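TSR3 (Vulcanisaeta distributa, PDB 5APG) probably transfers the 3-amino-3-carboxypropyl group of S-adenosylmethionine to an N1-methylpseudouridine of 16S rRNA, completing its hypermodification. Local coordinates at residues Leu96-Pro101 against Tyr108-Ile113. Sequence-based numbering, arbitrary orientation.
With EEM ([(3S)-3-amino-4-hydroxy-4-oxo-butyl]-[[(2S,3S,4R,5R)-5-(6-aminopurin-9-yl)-3,4-dihydroxy-oxolan-2-yl]methyl]-methyl-selanium), chain D.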
ATOM      1  N   LEU A  96      -9.075  -0.276   3.500  1.00 14.96           N
ATOM      2  CA  LEU A  96      -8.730  -1.216   4.556  1.00 13.83           C
ATOM      3  C   LEU A  96      -8.494  -0.467   5.860  1.00 15.24           C
ATOM      4  O   LEU A  96      -8.267   0.744   5.863  1.00 17.32           O
ATOM      5  CB  LEU A  96      -7.491  -2.030   4.170  1.00 14.00           C
ATOM      6  CG  LEU A  96      -7.695  -3.004   3.006  1.00 14.24           C
ATOM      7  CD1 LEU A  96      -6.365  -3.356   2.339  1.00 14.06           C
ATOM      8  CD2 LEU A  96      -8.407  -4.266   3.479  1.00 14.62           C
ATOM      9  N   ILE A  97      -8.551  -1.197   6.965  1.00 16.54           N
ATOM     10  CA  ILE A  97      -8.382  -0.613   8.284  1.00 14.87           C
ATOM     11  C   ILE A  97      -6.966  -0.884   8.791  1.00 17.31           C
ATOM     12  O   ILE A  97      -6.502  -2.021   8.754  1.00 19.60           O
ATOM     13  CB  ILE A  97      -9.417  -1.186   9.271  1.00 19.48           C
ATOM     14  CG1 ILE A  97     -10.839  -0.983   8.735  1.00 21.52           C
ATOM     15  CG2 ILE A  97      -9.263  -0.561  10.639  1.00 19.52           C
ATOM     16  CD1 ILE A  97     -11.171   0.463   8.422  1.00 24.30           C
ATOM     17  N   ALA A  98      -6.282   0.157   9.253  1.00 17.75           N
ATOM     18  CA  ALA A  98      -4.916   0.011   9.754  1.00 17.35           C
ATOM     19  C   ALA A  98      -4.892  -0.783  11.056  1.00 19.94           C
ATOM     20  O   ALA A  98      -5.798  -0.662  11.883  1.00 20.10           O
ATOM     21  CB  ALA A  98      -4.268   1.383   9.958  1.00 19.22           C
ATOM     22  N   ALA A  99      -3.853  -1.593  11.231  1.00 18.11           N
ATOM     23  CA  ALA A  99      -3.691  -2.389  12.443  1.00 21.30           C
ATOM     24  C   ALA A  99      -2.459  -1.978  13.245  1.00 20.37           C
ATOM     25  O   ALA A  99      -2.246  -2.473  14.349  1.00 21.34           O
ATOM     26  CB  ALA A  99      -3.612  -3.867  12.096  1.00 17.90           C
ATOM     27  N   ASN A 100      -1.641  -1.089  12.687  1.00 18.57           N
ATOM     28  CA  ASN A 100      -0.434  -0.637  13.376  1.00 18.67           C
ATOM     29  C   ASN A 100      -0.798   0.208  14.604  1.00 23.61           C
ATOM     30  O   ASN A 100      -1.878   0.795  14.647  1.00 22.48           O
ATOM     31  CB  ASN A 100       0.476   0.139  12.409  1.00 18.22           C
ATOM     32  CG  ASN A 100      -0.103   1.473  11.991  1.00 23.40           C
ATOM     33  OD1 ASN A 100      -0.131   2.421  12.776  1.00 23.41           O
ATOM     34  ND2 ASN A 100      -0.547   1.564  10.738  1.00 19.68           N
ATOM     35  N   PRO A 101       0.091   0.255  15.612  1.00 24.76           N
ATOM     36  CA  PRO A 101      -0.199   0.953  16.873  1.00 27.09           C
ATOM     37  C   PRO A 101      -0.465   2.453  16.731  1.00 27.21           C
ATOM     38  O   PRO A 101      -1.151   3.019  17.576  1.00 31.34           O
ATOM     39  CB  PRO A 101       1.068   0.717  17.706  1.00 28.27           C
ATOM     40  CG  PRO A 101       1.698  -0.489  17.123  1.00 28.31           C
ATOM     41  CD  PRO A 101       1.393  -0.436  15.658  1.00 23.99           C
ATOM     42  N   TYR A 108      -7.827   3.428   5.514  1.00 18.30           N
ATOM     43  CA  TYR A 108      -7.068   3.856   4.333  1.00 16.38           C
ATOM     44  C   TYR A 108      -5.599   4.191   4.567  1.00 16.68           C
ATOM     45  O   TYR A 108      -4.752   3.865   3.735  1.00 19.44           O
ATOM     46  CB  TYR A 108      -7.744   5.063   3.675  1.00 16.12           C
ATOM     47  CG  TYR A 108      -7.306   5.288   2.243  1.00 13.82           C
ATOM     48  CD1 TYR A 108      -7.551   4.329   1.267  1.00 14.03           C
ATOM     49  CD2 TYR A 108      -6.649   6.453   1.867  1.00 16.24           C
ATOM     50  CE1 TYR A 108      -7.160   4.523  -0.043  1.00 15.69           C
ATOM     51  CE2 TYR A 108      -6.250   6.657   0.552  1.00 17.23           C
ATOM     52  CZ  TYR A 108      -6.505   5.683  -0.395  1.00 16.97           C
ATOM     53  OH  TYR A 108      -6.119   5.870  -1.701  1.00 17.53           O
ATOM     54  N   ILE A 109      -5.291   4.856   5.674  1.00 16.92           N
ATOM     55  CA  ILE A 109      -3.929   5.322   5.912  1.00 16.12           C
ATOM     56  C   ILE A 109      -3.073   4.204   6.509  1.00 18.22           C
ATOM     57  O   ILE A 109      -3.010   4.043   7.726  1.00 19.89           O
ATOM     58  CB  ILE A 109      -3.915   6.550   6.844  1.00 19.41           C
ATOM     59  CG1 ILE A 109      -4.834   7.651   6.292  1.00 20.32           C
ATOM     60  CG2 ILE A 109      -2.497   7.063   7.043  1.00 20.25           C
ATOM     61  CD1 ILE A 109      -4.485   8.100   4.884  1.00 20.78           C
ATOM     62  N   LEU A 110      -2.411   3.439   5.642  1.00 15.87           N
ATOM     63  CA  LEU A 110      -1.672   2.258   6.078  1.00 14.60           C
ATOM     64  C   LEU A 110      -0.171   2.504   6.164  1.00 16.98           C
ATOM     65  O   LEU A 110       0.360   3.392   5.499  1.00 15.35           O
ATOM     66  CB  LEU A 110      -1.934   1.086   5.125  1.00 15.11           C
ATOM     67  CG  LEU A 110      -3.402   0.779   4.808  1.00 17.02           C
ATOM     68  CD1 LEU A 110      -3.509  -0.422   3.873  1.00 17.91           C
ATOM     69  CD2 LEU A 110      -4.196   0.541   6.091  1.00 16.26           C
ATOM     70  N   SER A 111       0.509   1.704   6.980  1.00 15.66           N
ATOM     71  CA  SER A 111       1.966   1.684   6.966  1.00 15.43           C
ATOM     72  C   SER A 111       2.433   1.063   5.657  1.00 15.54           C
ATOM     73  O   SER A 111       1.663   0.388   4.971  1.00 15.38           O
ATOM     74  CB  SER A 111       2.522   0.899   8.157  1.00 16.87           C
ATOM     75  OG  SER A 111       2.248  -0.492   8.037  1.00 17.06           O
ATOM     76  N   THR A 112       3.689   1.301   5.303  1.00 15.19           N
ATOM     77  CA  THR A 112       4.232   0.750   4.073  1.00 15.27           C
ATOM     78  C   THR A 112       4.142  -0.781   4.085  1.00 15.99           C
ATOM     79  O   THR A 112       3.778  -1.394   3.081  1.00 16.53           O
ATOM     80  CB  THR A 112       5.687   1.205   3.856  1.00 17.06           C
ATOM     81  OG1 THR A 112       5.713   2.630   3.700  1.00 18.42           O
ATOM     82  CG2 THR A 112       6.281   0.557   2.602  1.00 18.83           C
ATOM     83  N   ILE A 113       4.431  -1.401   5.228  1.00 14.91           N
ATOM     84  CA  ILE A 113       4.426  -2.861   5.281  1.00 14.89           C
ATOM     85  C   ILE A 113       3.003  -3.418   5.170  1.00 15.17           C
ATOM     86  O   ILE A 113       2.791  -4.459   4.547  1.00 15.55           O
ATOM     87  CB  ILE A 113       5.123  -3.404   6.572  1.00 15.68           C
ATOM     88  CG1 ILE A 113       5.304  -4.915   6.475  1.00 17.50           C
ATOM     89  CG2 ILE A 113       4.349  -3.047   7.845  1.00 15.40           C
ATOM     90  CD1 ILE A 113       6.291  -5.498   7.491  1.00 17.84           C
TER
HETATM   91  C2  EEM D1185      -1.992   2.877  -1.744  1.00 15.09           C
HETATM   92  N3  EEM D1185      -0.822   2.835  -1.183  1.00 16.21           N
HETATM   93  C4  EEM D1185      -0.712   2.934   0.130  1.00 15.36           C
HETATM   94  C1' EEM D1185       1.747   2.694   0.636  1.00 16.83           C
HETATM   95  C2' EEM D1185       2.185   3.942  -0.171  1.00 17.05           C
HETATM   96  C3' EEM D1185       2.684   4.771   0.826  1.00 19.84           C
HETATM   97  C4' EEM D1185       3.277   4.037   1.784  1.00 16.83           C
HETATM   98  C5' EEM D1185       3.057   4.520   3.169  1.00 18.24           C
HETATM   99  O   EEM D1185       5.448   2.420   7.259  1.00 22.30           O
HETATM  100  C   EEM D1185       5.903   3.429   7.723  1.00 25.67           C
HETATM  101  OXT EEM D1185       6.948   3.404   8.350  1.00 30.37           O
HETATM  102  CA  EEM D1185       5.213   4.756   7.497  1.00 27.31           C
HETATM  103  N   EEM D1185       5.857   5.740   8.321  1.00 29.95           N
HETATM  104  CB  EEM D1185       5.358   5.061   6.013  1.00 25.03           C
HETATM  105  CG  EEM D1185       4.450   6.162   5.506  1.00 27.59           C
HETATM  106 SE   EEM D1185       4.226   6.039   3.541  0.89 24.04          SE
HETATM  107  CE  EEM D1185       3.274   7.588   2.874  1.00 20.49           C
HETATM  108  O4' EEM D1185       2.424   2.679   1.709  1.00 17.41           O
HETATM  109  O3' EEM D1185       3.486   5.889   0.280  1.00 20.11           O
HETATM  110  O2' EEM D1185       3.279   3.435  -0.944  1.00 18.93           O
HETATM  111  N9  EEM D1185       0.319   2.928   0.988  1.00 15.12           N
HETATM  112  C8  EEM D1185      -0.201   3.070   2.191  1.00 16.66           C
HETATM  113  N7  EEM D1185      -1.509   3.181   2.143  1.00 15.66           N
HETATM  114  C5  EEM D1185      -1.878   3.092   0.853  1.00 14.80           C
HETATM  115  N1  EEM D1185      -3.132   3.029  -1.103  1.00 15.26           N
HETATM  116  C6  EEM D1185      -3.137   3.144   0.192  1.00 15.65           C
HETATM  117  N6  EEM D1185      -4.338   3.323   0.906  1.00 13.90           N
HETATM  118  O   HOH W   1      -0.765   4.027   9.248  1.00 23.51           O
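The touching parts, L96 to N100 and Y108 to S111, run 34° apart and are joined by one direct hydrogen bond, short and nearly straight, from Y108 N to L96 O (2.7 Å), almost along the carbonyl axis. A water bridges the two segments, accepting from N100 ND2 and donating to I109 O. N100 also bonds E114 and the backbone of H103, which fixes its amide. Between these polar links L110 reaches back with its CD2 methyl, 3.8 Å from A98 CA, while CD1 approaches L96 CB; L110 CB rests 3.7 Å from EEM N7. The side chain of Y108 leaves the backbone away from 96-101, with CG anti to the backbone N (chi1 -161°), placing the ring so that EEM N6 lies 3.2 Å above one face, near CE1. EEM N6 also donates to the backbone O of Y108 (2.9 Å). The phenol OH bonds P47 O. An alanine in place of Y108 would remove this face and the link to P47, and would probably loosen the adenine end of the pocket. S111, at the N-cap of helix 112-122, caps a backbone N of the first turn, its OG also bonds the E114 carboxylate, and T112 N grips the ligand carboxylate at EEM O (2.9 Å). Carbonyl at adenine and helix N-terminus at carboxylate form one wall of the cofactor pocket in this SPOUT-class aminocarboxypropyltransferase.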